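Local atomic coordinates of AlyGC (Glaciecola chathamensis, PDB entry 5GKD), a protein that cleaves the polysaccharide alginate as a lyase of family 6, probably by beta-elimination, and carries a bound calcium ion. Residues V229-R234 with F253-D258; V257-G262 with T281-G286; N275-L280 with N314-V319. One frame throughout, in Å; residues are numbered along the deposited sequence.

Interaction 1. Residues V229-R234 with F253-D258; sequences VFFESR and FGNGVD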
ATOM      1  N   VAL A 229     -25.999  28.009  -8.950  1.00 15.79           N
ATOM      2  CA  VAL A 229     -26.686  27.495  -7.775  1.00 17.12           C
ATOM      3  C   VAL A 229     -25.807  26.444  -7.114  1.00 19.84           C
ATOM      4  O   VAL A 229     -25.274  25.558  -7.790  1.00 18.23           O
ATOM      5  CB  VAL A 229     -28.072  26.926  -8.125  1.00 18.05           C
ATOM      6  CG1 VAL A 229     -28.673  26.233  -6.915  1.00 17.98           C
ATOM      7  CG2 VAL A 229     -28.976  28.040  -8.597  1.00 18.15           C
ATOM      8  N   PHE A 230     -25.637  26.562  -5.801  1.00 17.22           N
ATOM      9  CA  PHE A 230     -24.852  25.628  -5.010  1.00 17.13           C
ATOM     10  C   PHE A 230     -25.776  24.952  -4.001  1.00 17.87           C
ATOM     11  O   PHE A 230     -26.172  25.567  -3.010  1.00 19.73           O
ATOM     12  CB  PHE A 230     -23.715  26.357  -4.308  1.00 17.53           C
ATOM     13  CG  PHE A 230     -22.803  27.087  -5.241  1.00 15.75           C
ATOM     14  CD1 PHE A 230     -23.116  28.358  -5.685  1.00 16.57           C
ATOM     15  CD2 PHE A 230     -21.610  26.505  -5.659  1.00 14.51           C
ATOM     16  CE1 PHE A 230     -22.259  29.040  -6.537  1.00 14.56           C
ATOM     17  CE2 PHE A 230     -20.773  27.165  -6.507  1.00 17.13           C
ATOM     18  CZ  PHE A 230     -21.094  28.439  -6.947  1.00 16.15           C
ATOM     19  N   PHE A 231     -26.089  23.685  -4.220  1.00 19.88           N
ATOM     20  CA  PHE A 231     -27.077  22.981  -3.412  1.00 20.25           C
ATOM     21  C   PHE A 231     -26.361  22.005  -2.497  1.00 19.83           C
ATOM     22  O   PHE A 231     -25.765  21.035  -2.969  1.00 18.16           O
ATOM     23  CB  PHE A 231     -28.085  22.249  -4.289  1.00 21.68           C
ATOM     24  CG  PHE A 231     -29.141  21.493  -3.508  1.00 22.18           C
ATOM     25  CD1 PHE A 231     -28.940  20.180  -3.126  1.00 20.61           C
ATOM     26  CD2 PHE A 231     -30.337  22.109  -3.166  1.00 22.80           C
ATOM     27  CE1 PHE A 231     -29.909  19.495  -2.425  1.00 21.74           C
ATOM     28  CE2 PHE A 231     -31.314  21.429  -2.485  1.00 22.01           C
ATOM     29  CZ  PHE A 231     -31.100  20.123  -2.105  1.00 24.52           C
ATOM     30  N   GLU A 232     -26.426  22.278  -1.198  1.00 19.78           N
ATOM     31  CA  GLU A 232     -25.914  21.390  -0.159  1.00 21.37           C
ATOM     32  C   GLU A 232     -24.462  21.004  -0.412  1.00 20.34           C
ATOM     33  O   GLU A 232     -24.048  19.880  -0.153  1.00 20.47           O
ATOM     34  CB  GLU A 232     -26.798  20.149  -0.015  1.00 19.66           C
ATOM     35  CG  GLU A 232     -28.185  20.468   0.513  1.00 22.56           C
ATOM     36  CD  GLU A 232     -29.064  19.229   0.752  1.00 26.95           C
ATOM     37  OE1 GLU A 232     -28.603  18.081   0.544  1.00 26.58           O
ATOM     38  OE2 GLU A 232     -30.228  19.417   1.148  1.00 27.98           O
ATOM     39  N   SER A 233     -23.675  21.951  -0.899  1.00 19.33           N
ATOM     40  CA  SER A 233     -22.295  21.677  -1.252  1.00 20.79           C
ATOM     41  C   SER A 233     -21.393  22.047  -0.088  1.00 22.56           C
ATOM     42  O   SER A 233     -21.430  23.180   0.415  1.00 16.06           O
ATOM     43  CB  SER A 233     -21.874  22.421  -2.521  1.00 20.47           C
ATOM     44  OG  SER A 233     -22.494  21.867  -3.668  1.00 17.78           O
ATOM     45  N   ARG A 234     -20.565  21.080   0.297  1.00 17.86           N
ATOM     46  CA  ARG A 234     -19.715  21.117   1.479  1.00 19.11           C
ATOM     47  C   ARG A 234     -18.420  21.872   1.187  1.00 20.59           C
ATOM     48  O   ARG A 234     -17.319  21.327   1.233  1.00 23.06           O
ATOM     49  CB  ARG A 234     -19.440  19.683   1.904  1.00 19.99           C
ATOM     50  CG  ARG A 234     -19.202  19.430   3.345  1.00 22.36           C
ATOM     51  CD  ARG A 234     -19.041  17.932   3.531  1.00 20.09           C
ATOM     52  NE  ARG A 234     -18.673  17.545   4.886  1.00 23.56           N
ATOM     53  CZ  ARG A 234     -17.428  17.478   5.333  1.00 22.26           C
ATOM     54  NH1 ARG A 234     -16.406  17.806   4.549  1.00 24.41           N
ATOM     55  NH2 ARG A 234     -17.202  17.085   6.566  1.00 25.03           N
ATOM     56  N   PHE A 253     -27.941  27.176  -1.411  1.00 16.90           N
ATOM     57  CA  PHE A 253     -28.937  26.523  -0.553  1.00 19.79           C
ATOM     58  C   PHE A 253     -28.208  25.502   0.302  1.00 20.51           C
ATOM     59  O   PHE A 253     -28.009  24.361  -0.111  1.00 19.77           O
ATOM     60  CB  PHE A 253     -30.037  25.848  -1.363  1.00 20.18           C
ATOM     61  CG  PHE A 253     -30.951  26.804  -2.066  1.00 21.35           C
ATOM     62  CD1 PHE A 253     -31.607  27.794  -1.362  1.00 20.21           C
ATOM     63  CD2 PHE A 253     -31.166  26.699  -3.416  1.00 20.46           C
ATOM     64  CE1 PHE A 253     -32.444  28.673  -2.013  1.00 22.94           C
ATOM     65  CE2 PHE A 253     -32.017  27.565  -4.065  1.00 22.27           C
ATOM     66  CZ  PHE A 253     -32.654  28.549  -3.364  1.00 20.32           C
ATOM     67  N   GLY A 254     -27.807  25.920   1.503  1.00 20.75           N
ATOM     68  CA  GLY A 254     -27.123  25.004   2.405  1.00 21.05           C
ATOM     69  C   GLY A 254     -28.040  23.992   3.060  1.00 21.42           C
ATOM     70  O   GLY A 254     -27.617  22.875   3.359  1.00 24.20           O
ATOM     71  N   ASN A 255     -29.295  24.365   3.307  1.00 24.99           N
ATOM     72  CA  ASN A 255     -30.270  23.495   3.983  1.00 25.54           C
ATOM     73  C   ASN A 255     -29.795  23.023   5.352  1.00 24.12           C
ATOM     74  O   ASN A 255     -30.229  21.983   5.828  1.00 24.98           O
ATOM     75  CB  ASN A 255     -30.629  22.270   3.133  1.00 26.34           C
ATOM     76  CG  ASN A 255     -31.546  22.605   1.994  1.00 29.00           C
ATOM     77  OD1 ASN A 255     -32.154  23.666   1.971  1.00 29.74           O
ATOM     78  ND2 ASN A 255     -31.663  21.690   1.038  1.00 29.69           N
ATOM     79  N   GLY A 256     -28.901  23.759   6.004  1.00 27.39           N
ATOM     80  CA  GLY A 256     -28.414  23.321   7.299  1.00 19.88           C
ATOM     81  C   GLY A 256     -27.477  22.127   7.294  1.00 23.02           C
ATOM     82  O   GLY A 256     -27.133  21.628   8.366  1.00 26.39           O
ATOM     83  N   VAL A 257     -27.034  21.661   6.130  1.00 21.86           N
ATOM     84  CA  VAL A 257     -26.090  20.545   6.075  1.00 23.47           C
ATOM     85  C   VAL A 257     -24.722  20.984   6.591  1.00 20.26           C
ATOM     86  O   VAL A 257     -24.301  22.138   6.412  1.00 20.37           O
ATOM     87  CB  VAL A 257     -26.012  19.997   4.635  1.00 21.85           C
ATOM     88  CG1 VAL A 257     -24.875  18.995   4.474  1.00 20.20           C
ATOM     89  CG2 VAL A 257     -27.338  19.354   4.253  1.00 20.79           C
ATOM     90  N   ASP A 258     -24.027  20.052   7.246  1.00 21.57           N
ATOM     91  CA  ASP A 258     -22.768  20.336   7.926  1.00 22.59           C
ATOM     92  C   ASP A 258     -21.723  20.859   6.952  1.00 22.77           C
ATOM     93  O   ASP A 258     -21.566  20.339   5.851  1.00 24.28           O
ATOM     94  CB  ASP A 258     -22.233  19.062   8.617  1.00 24.72           C
ATOM     95  CG  ASP A 258     -21.260  19.369   9.766  1.00 30.51           C
ATOM     96  OD1 ASP A 258     -21.441  20.431  10.409  1.00 33.57           O
ATOM     97  OD2 ASP A 258     -20.321  18.563  10.051  1.00 28.44           O
TER
HETATM   98  O   HOH W   1     -21.615  17.450   5.566  1.00 37.10           O
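Glu232 and Asn255 meet where two successive coils of the parallel beta-helix turn out of their strands, just past the bridge between Phe231 and Phe253. Two backbone bonds bracket that bridge: Phe253 N gives its hydrogen to Phe230 O at 2.9 Å, and Glu232 N gives its own to Phe253 O at 2.8 Å. Beside them Phe253 CB lies 4.2 Å from Phe231 CD2, while on the Phe253 ring CD2 comes within 4.3 Å of Val229 CG1.

Glu232 has CG anti to its own carbonyl carbon (chi1 -67°), which lays that methylene over one face of the Phe231 ring, toward the rim. The chain then runs out extended, and OE2 takes the hydrogen of Asn255 ND2 at 2.7 Å. This bond is almost perfectly straight (178° at the hydrogen); it uses the anti lone pair of OE2 and lies in the Asn255 amide plane, although carboxylate and amide are turned 76° apart. The same ND2 is 3.5 Å from Phe231 CE2. Val257 crosses the glutamate chain at about a right angle, its CG2 3.9 Å from Glu232 CD.

Asn255 rides on a type I' turn, Gly254 to Val257. Farther on, a water links Arg234 NE with Asp258 O, while Arg234 NH2 makes a salt bridge to Glu605 and Asp258 OD2 bonds to Tyr606. The chemistry implies a turn tied to the preceding coil by a carboxylate held at OE2 by a straight bond from its amide partner, which probably restrains its rotation, with apolar groups packed against its carbon chain.

Interaction 2. Residues V257-G262 with T281-G286; sequences VDHTGG and TGYRFG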
ATOM      1  N   VAL A 257     -27.034  21.661   6.130  1.00 21.86           N
ATOM      2  CA  VAL A 257     -26.090  20.545   6.075  1.00 23.47           C
ATOM      3  C   VAL A 257     -24.722  20.984   6.591  1.00 20.26           C
ATOM      4  O   VAL A 257     -24.301  22.138   6.412  1.00 20.37           O
ATOM      5  CB  VAL A 257     -26.012  19.997   4.635  1.00 21.85           C
ATOM      6  CG1 VAL A 257     -24.875  18.995   4.474  1.00 20.20           C
ATOM      7  CG2 VAL A 257     -27.338  19.354   4.253  1.00 20.79           C
ATOM      8  N   ASP A 258     -24.027  20.052   7.246  1.00 21.57           N
ATOM      9  CA  ASP A 258     -22.768  20.336   7.926  1.00 22.59           C
ATOM     10  C   ASP A 258     -21.723  20.859   6.952  1.00 22.77           C
ATOM     11  O   ASP A 258     -21.566  20.339   5.851  1.00 24.28           O
ATOM     12  CB  ASP A 258     -22.233  19.062   8.617  1.00 24.72           C
ATOM     13  CG  ASP A 258     -21.260  19.369   9.766  1.00 30.51           C
ATOM     14  OD1 ASP A 258     -21.441  20.431  10.409  1.00 33.57           O
ATOM     15  OD2 ASP A 258     -20.321  18.563  10.051  1.00 28.44           O
ATOM     16  N   HIS A 259     -21.000  21.889   7.370  1.00 21.16           N
ATOM     17  CA  HIS A 259     -19.860  22.409   6.622  1.00 23.74           C
ATOM     18  C   HIS A 259     -20.234  22.957   5.233  1.00 23.20           C
ATOM     19  O   HIS A 259     -19.428  22.906   4.306  1.00 22.91           O
ATOM     20  CB  HIS A 259     -18.767  21.339   6.498  1.00 22.92           C
ATOM     21  CG  HIS A 259     -18.014  21.097   7.768  1.00 22.34           C
ATOM     22  ND1 HIS A 259     -17.283  22.079   8.398  1.00 24.91           N
ATOM     23  CD2 HIS A 259     -17.875  19.985   8.521  1.00 21.92           C
ATOM     24  CE1 HIS A 259     -16.726  21.584   9.486  1.00 23.90           C
ATOM     25  NE2 HIS A 259     -17.068  20.313   9.585  1.00 25.39           N
ATOM     26  N   THR A 260     -21.430  23.509   5.057  1.00 19.53           N
ATOM     27  CA  THR A 260     -21.772  24.218   3.824  1.00 19.13           C
ATOM     28  C   THR A 260     -21.332  25.692   3.888  1.00 19.33           C
ATOM     29  O   THR A 260     -21.691  26.408   4.827  1.00 23.08           O
ATOM     30  CB  THR A 260     -23.281  24.138   3.564  1.00 21.67           C
ATOM     31  OG1 THR A 260     -24.002  24.439   4.764  1.00 20.69           O
ATOM     32  CG2 THR A 260     -23.688  22.777   3.074  1.00 17.25           C
ATOM     33  N   GLY A 261     -20.547  26.138   2.904  1.00 18.48           N
ATOM     34  CA  GLY A 261     -20.211  27.575   2.721  1.00 19.73           C
ATOM     35  C   GLY A 261     -20.975  28.165   1.521  1.00 19.31           C
ATOM     36  O   GLY A 261     -21.775  27.470   0.943  1.00 24.88           O
ATOM     37  N   GLY A 262     -20.783  29.398   1.083  1.00 23.17           N
ATOM     38  CA  GLY A 262     -19.789  30.328   1.484  1.00 18.52           C
ATOM     39  C   GLY A 262     -19.252  31.040   0.245  1.00 18.99           C
ATOM     40  O   GLY A 262     -18.991  30.407  -0.775  1.00 19.75           O
ATOM     41  N   THR A 281     -23.772  26.400   7.249  1.00 19.76           N
ATOM     42  CA  THR A 281     -23.328  26.100   8.596  1.00 21.30           C
ATOM     43  C   THR A 281     -21.822  26.150   8.766  1.00 22.46           C
ATOM     44  O   THR A 281     -21.343  25.905   9.870  1.00 24.83           O
ATOM     45  CB  THR A 281     -23.820  24.716   9.023  1.00 20.94           C
ATOM     46  OG1 THR A 281     -23.120  23.737   8.261  1.00 24.14           O
ATOM     47  CG2 THR A 281     -25.277  24.572   8.744  1.00 20.54           C
ATOM     48  N   GLY A 282     -21.066  26.442   7.727  1.00 23.41           N
ATOM     49  CA  GLY A 282     -19.626  26.316   7.828  1.00 21.91           C
ATOM     50  C   GLY A 282     -18.993  27.437   8.609  1.00 21.15           C
ATOM     51  O   GLY A 282     -19.614  28.458   8.891  1.00 23.73           O
ATOM     52  N   TYR A 283     -17.713  27.258   8.923  1.00 22.93           N
ATOM     53  CA  TYR A 283     -16.961  28.242   9.690  1.00 22.93           C
ATOM     54  C   TYR A 283     -15.532  28.306   9.166  1.00 21.46           C
ATOM     55  O   TYR A 283     -15.125  27.519   8.315  1.00 21.29           O
ATOM     56  CB  TYR A 283     -16.984  27.928  11.197  1.00 20.00           C
ATOM     57  CG  TYR A 283     -16.492  26.551  11.572  1.00 25.05           C
ATOM     58  CD1 TYR A 283     -15.142  26.304  11.774  1.00 24.41           C
ATOM     59  CD2 TYR A 283     -17.379  25.494  11.723  1.00 25.33           C
ATOM     60  CE1 TYR A 283     -14.692  25.044  12.120  1.00 27.20           C
ATOM     61  CE2 TYR A 283     -16.937  24.239  12.062  1.00 26.11           C
ATOM     62  CZ  TYR A 283     -15.596  24.019  12.263  1.00 28.08           C
ATOM     63  OH  TYR A 283     -15.168  22.761  12.605  1.00 34.26           O
ATOM     64  N   ARG A 284     -14.769  29.251   9.704  1.00 20.92           N
ATOM     65  CA  ARG A 284     -13.384  29.542   9.305  1.00 22.73           C
ATOM     66  C   ARG A 284     -13.375  29.736   7.789  1.00 24.29           C
ATOM     67  O   ARG A 284     -14.176  30.528   7.278  1.00 23.52           O
ATOM     68  CB  ARG A 284     -12.433  28.482   9.836  1.00 23.85           C
ATOM     69  CG  ARG A 284     -10.978  28.937   9.787  1.00 25.48           C
ATOM     70  CD  ARG A 284     -10.070  28.146  10.733  1.00 24.05           C
ATOM     71  NE  ARG A 284      -8.764  28.800  10.836  1.00 25.11           N
ATOM     72  CZ  ARG A 284      -7.733  28.570  10.029  1.00 25.62           C
ATOM     73  NH1 ARG A 284      -7.831  27.680   9.042  1.00 24.61           N
ATOM     74  NH2 ARG A 284      -6.594  29.221  10.216  1.00 23.54           N
ATOM     75  N   PHE A 285     -12.518  29.046   7.041  1.00 19.45           N
ATOM     76  CA  PHE A 285     -12.481  29.248   5.602  1.00 20.00           C
ATOM     77  C   PHE A 285     -13.727  28.708   4.897  1.00 21.58           C
ATOM     78  O   PHE A 285     -13.965  29.067   3.742  1.00 21.50           O
ATOM     79  CB  PHE A 285     -11.218  28.606   5.009  1.00 20.14           C
ATOM     80  CG  PHE A 285      -9.917  29.189   5.531  1.00 20.52           C
ATOM     81  CD1 PHE A 285      -9.905  30.334   6.317  1.00 17.52           C
ATOM     82  CD2 PHE A 285      -8.703  28.587   5.207  1.00 19.33           C
ATOM     83  CE1 PHE A 285      -8.722  30.859   6.791  1.00 19.52           C
ATOM     84  CE2 PHE A 285      -7.519  29.086   5.661  1.00 16.06           C
ATOM     85  CZ  PHE A 285      -7.514  30.234   6.465  1.00 23.58           C
ATOM     86  N   GLY A 286     -14.532  27.875   5.560  1.00 19.93           N
ATOM     87  CA  GLY A 286     -15.779  27.422   4.981  1.00 18.27           C
ATOM     88  C   GLY A 286     -17.015  28.178   5.439  1.00 20.79           C
ATOM     89  O   GLY A 286     -18.135  27.655   5.348  1.00 20.43           O
TER
HETATM   90  O   HOH W   2     -20.258  23.473   9.761  1.00 28.10           O
HETATM   91  O   HOH W   3     -16.819  24.581   7.455  1.00 23.15           O
HETATM   92  O   HOH W   4     -17.712  24.892   4.934  1.00 23.34           O
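Gly282 N donates to Thr260 O at 3.0 Å, and the backbones come so close here that the CA atoms of His259 and Gly282 are 4.1 Å apart. Both segments are loops between strands on neighbouring coils of the parallel beta-helix, and the first contains a type II turn from Val257 to Thr260.

Two threonine hydroxyls converge on one carbonyl oxygen, Val257 O. Thr260 OG1 reaches it from within the turn at 2.8 Å; Thr281 OG1 comes from the other loop at 2.7 Å, standing 35° above the carbonyl plane. Thr260 OG1 sits in the crowded position between its backbone N and carbonyl carbon (chi1 47°), where it also accepts the hydrogen of Thr281 N at 3.2 Å. It is thus both donor and acceptor, closing the turn and joining it to the next coil. A valine in place of Thr260 would probably leave Thr281 N without this acceptor and Val257 O with one donor fewer, so that the turn could shift against its neighbour.

His259 carries the aromatic part of the contact. Its CE1 is 3.7 Å from Tyr283 OH, which lies at the edge of the imidazole, near its plane, and the two rings are inclined at 49°. Beyond the segments, Phe634 stacks on the imidazole and His637 NE2 pairs with His259 NE2 in a hydrogen bond. Water fills in between the loops: one molecule joins His259 N to Thr281 O, and another lies between His259 ND1 and Tyr283 N. A third donates to Gly286 O at 2.8 Å and, weakly, to His259 O.

Interaction 3. Residues N275-L280 with N314-V319; sequences NYLEGL and NTLVNV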
ATOM      1  N   ASN A 275     -25.741  38.292  -4.288  1.00 20.17           N
ATOM      2  CA  ASN A 275     -25.737  36.861  -4.024  1.00 17.60           C
ATOM      3  C   ASN A 275     -26.659  36.505  -2.858  1.00 20.49           C
ATOM      4  O   ASN A 275     -26.756  37.236  -1.870  1.00 20.61           O
ATOM      5  CB  ASN A 275     -24.320  36.363  -3.716  1.00 15.64           C
ATOM      6  CG  ASN A 275     -23.350  36.651  -4.835  1.00 19.00           C
ATOM      7  OD1 ASN A 275     -23.366  35.990  -5.882  1.00 22.11           O
ATOM      8  ND2 ASN A 275     -22.497  37.640  -4.625  1.00 16.16           N
ATOM      9  N   TYR A 276     -27.289  35.338  -2.958  1.00 21.14           N
ATOM     10  CA  TYR A 276     -28.245  34.855  -1.972  1.00 21.23           C
ATOM     11  C   TYR A 276     -27.693  33.613  -1.286  1.00 18.64           C
ATOM     12  O   TYR A 276     -27.340  32.640  -1.959  1.00 18.89           O
ATOM     13  CB  TYR A 276     -29.588  34.548  -2.643  1.00 16.01           C
ATOM     14  CG  TYR A 276     -30.651  34.024  -1.711  1.00 21.43           C
ATOM     15  CD1 TYR A 276     -30.726  32.670  -1.388  1.00 18.91           C
ATOM     16  CD2 TYR A 276     -31.584  34.883  -1.158  1.00 18.96           C
ATOM     17  CE1 TYR A 276     -31.704  32.199  -0.549  1.00 22.46           C
ATOM     18  CE2 TYR A 276     -32.560  34.426  -0.320  1.00 20.34           C
ATOM     19  CZ  TYR A 276     -32.619  33.089  -0.017  1.00 21.58           C
ATOM     20  OH  TYR A 276     -33.605  32.651   0.806  1.00 22.54           O
ATOM     21  N   LEU A 277     -27.658  33.640   0.048  1.00 18.20           N
ATOM     22  CA  LEU A 277     -27.006  32.627   0.876  1.00 19.66           C
ATOM     23  C   LEU A 277     -27.947  32.218   2.005  1.00 21.29           C
ATOM     24  O   LEU A 277     -28.373  33.061   2.801  1.00 20.30           O
ATOM     25  CB  LEU A 277     -25.680  33.154   1.450  1.00 17.77           C
ATOM     26  CG  LEU A 277     -24.556  33.575   0.490  1.00 20.82           C
ATOM     27  CD1 LEU A 277     -24.757  34.953  -0.086  1.00 21.68           C
ATOM     28  CD2 LEU A 277     -23.194  33.507   1.168  1.00 22.67           C
ATOM     29  N   GLU A 278     -28.265  30.928   2.082  1.00 20.79           N
ATOM     30  CA  GLU A 278     -29.252  30.434   3.028  1.00 21.64           C
ATOM     31  C   GLU A 278     -28.801  29.117   3.630  1.00 21.04           C
ATOM     32  O   GLU A 278     -28.373  28.213   2.917  1.00 19.31           O
ATOM     33  CB  GLU A 278     -30.629  30.229   2.366  1.00 19.16           C
ATOM     34  CG  GLU A 278     -31.689  29.725   3.320  1.00 20.66           C
ATOM     35  CD  GLU A 278     -33.047  29.538   2.661  1.00 26.63           C
ATOM     36  OE1 GLU A 278     -33.233  29.986   1.511  1.00 29.20           O
ATOM     37  OE2 GLU A 278     -33.935  28.936   3.296  1.00 30.46           O
ATOM     38  N   GLY A 279     -28.944  29.013   4.948  1.00 23.80           N
ATOM     39  CA  GLY A 279     -28.789  27.760   5.669  1.00 22.10           C
ATOM     40  C   GLY A 279     -27.393  27.192   5.608  1.00 21.72           C
ATOM     41  O   GLY A 279     -27.230  25.969   5.503  1.00 24.17           O
ATOM     42  N   LEU A 280     -26.383  28.049   5.677  1.00 18.82           N
ATOM     43  CA  LEU A 280     -24.983  27.663   5.574  1.00 18.93           C
ATOM     44  C   LEU A 280     -24.383  27.542   6.963  1.00 19.69           C
ATOM     45  O   LEU A 280     -24.461  28.482   7.758  1.00 21.29           O
ATOM     46  CB  LEU A 280     -24.202  28.696   4.765  1.00 18.08           C
ATOM     47  CG  LEU A 280     -24.760  28.968   3.374  1.00 18.41           C
ATOM     48  CD1 LEU A 280     -23.902  30.008   2.676  1.00 20.91           C
ATOM     49  CD2 LEU A 280     -24.752  27.663   2.591  1.00 18.45           C
ATOM     50  N   ASN A 314     -26.079  41.591  -0.875  1.00 21.93           N
ATOM     51  CA  ASN A 314     -26.216  40.171  -0.623  1.00 19.31           C
ATOM     52  C   ASN A 314     -27.234  39.911   0.483  1.00 20.90           C
ATOM     53  O   ASN A 314     -27.409  40.707   1.410  1.00 20.74           O
ATOM     54  CB  ASN A 314     -24.852  39.578  -0.269  1.00 17.63           C
ATOM     55  CG  ASN A 314     -23.830  39.863  -1.338  1.00 20.08           C
ATOM     56  OD1 ASN A 314     -23.901  39.309  -2.441  1.00 22.57           O
ATOM     57  ND2 ASN A 314     -22.916  40.775  -1.054  1.00 18.21           N
ATOM     58  N   THR A 315     -27.916  38.785   0.373  1.00 18.95           N
ATOM     59  CA  THR A 315     -28.875  38.349   1.375  1.00 18.96           C
ATOM     60  C   THR A 315     -28.309  37.134   2.085  1.00 19.00           C
ATOM     61  O   THR A 315     -27.879  36.179   1.437  1.00 20.52           O
ATOM     62  CB  THR A 315     -30.220  38.010   0.744  1.00 19.28           C
ATOM     63  OG1 THR A 315     -30.829  39.211   0.271  1.00 23.46           O
ATOM     64  CG2 THR A 315     -31.119  37.318   1.770  1.00 22.07           C
ATOM     65  N   LEU A 316     -28.297  37.169   3.409  1.00 21.53           N
ATOM     66  CA  LEU A 316     -27.743  36.076   4.195  1.00 21.23           C
ATOM     67  C   LEU A 316     -28.784  35.665   5.224  1.00 21.95           C
ATOM     68  O   LEU A 316     -29.012  36.386   6.202  1.00 21.95           O
ATOM     69  CB  LEU A 316     -26.424  36.484   4.855  1.00 21.02           C
ATOM     70  CG  LEU A 316     -25.285  36.815   3.880  1.00 21.47           C
ATOM     71  CD1 LEU A 316     -25.228  38.278   3.545  1.00 21.64           C
ATOM     72  CD2 LEU A 316     -23.917  36.350   4.415  1.00 18.98           C
ATOM     73  N   VAL A 317     -29.411  34.512   5.003  1.00 20.92           N
ATOM     74  CA  VAL A 317     -30.454  33.994   5.881  1.00 19.42           C
ATOM     75  C   VAL A 317     -29.913  32.775   6.607  1.00 23.18           C
ATOM     76  O   VAL A 317     -29.489  31.803   5.965  1.00 25.80           O
ATOM     77  CB  VAL A 317     -31.721  33.627   5.100  1.00 20.65           C
ATOM     78  CG1 VAL A 317     -32.795  33.140   6.047  1.00 21.17           C
ATOM     79  CG2 VAL A 317     -32.207  34.785   4.305  1.00 20.94           C
ATOM     80  N   ASN A 318     -29.965  32.810   7.940  1.00 23.30           N
ATOM     81  CA  ASN A 318     -29.479  31.721   8.792  1.00 23.87           C
ATOM     82  C   ASN A 318     -28.097  31.242   8.342  1.00 24.08           C
ATOM     83  O   ASN A 318     -27.837  30.045   8.208  1.00 22.31           O
ATOM     84  CB  ASN A 318     -30.480  30.567   8.834  1.00 22.17           C
ATOM     85  CG  ASN A 318     -31.802  30.974   9.475  1.00 28.39           C
ATOM     86  OD1 ASN A 318     -31.857  31.941  10.221  1.00 31.41           O
ATOM     87  ND2 ASN A 318     -32.865  30.244   9.181  1.00 28.05           N
ATOM     88  N   VAL A 319     -27.212  32.194   8.069  1.00 22.69           N
ATOM     89  CA  VAL A 319     -25.815  31.899   7.788  1.00 18.28           C
ATOM     90  C   VAL A 319     -25.108  31.971   9.131  1.00 23.00           C
ATOM     91  O   VAL A 319     -25.096  33.019   9.778  1.00 21.30           O
ATOM     92  CB  VAL A 319     -25.227  32.871   6.759  1.00 20.66           C
ATOM     93  CG1 VAL A 319     -23.725  32.696   6.635  1.00 21.88           C
ATOM     94  CG2 VAL A 319     -25.886  32.635   5.401  1.00 17.88           C
TER
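Asn314 and Asn275 are adjacent rungs of an asparagine ladder, a feature of pectate-lyase-like parallel beta-helices. Their side chains lie side by side and point the same way, with amide planes 6° apart. From the backbone of Asn314, CB passes 3.4 Å from Asn275 O, and CG stands 3.8 Å from Asn275 N. At the tip OD1 is gripped twice, by Asn275 N at 2.8 Å and by Asn275 ND2 at 3.1 Å, while ND2 bonds to Ile272 O. The ladder goes on in both directions, Asn275 OD1 accepting from Asn250 N and Asn344 OD1 from Asn314 N.

From the rungs onward the strands run parallel, 6° apart, and four backbone bonds join the two segments; the shortest is Val317 N to Leu277 O, 2.8 Å. On the Tyr276 face, Thr315 CG2 touches Tyr276 CD2 at 3.8 Å. On the other, Val319 CG2 packs 4.0 Å from Leu277 CB.

Strand 271-278 sits between 246-253 and 310-317, and the latter is followed by 339-347. Strands 390-392 and 398-400 lie against the Tyr276 face, where Arg392 makes a salt bridge with Glu278.

Overall arrangement
The three contacts climb the same beta-helix. Interactions 1 and 2 share Val257 and Asp258, and their centres are about 9 Å apart; Arg234 NH2 of the first packs 3.6 Å from His259 CD2 of the second. Interaction 3, centred about 11 Å from interaction 1, is joined to it by two probable hydrogen bonds, Gly254 N to Glu278 O and Gly256 N to Gly279 O, each 2.8 Å. Leu280 of interaction 3 also packs on Thr260 and Gly261. The calcium held by Asn180, Glu183, Glu212 and Glu214 lies about 13 Å from the Arg234 side chain. Segment 257-262 leads straight into strand 263-265, whose Arg264 lines the carbonate pocket with Glu214, Arg240 and Tyr303.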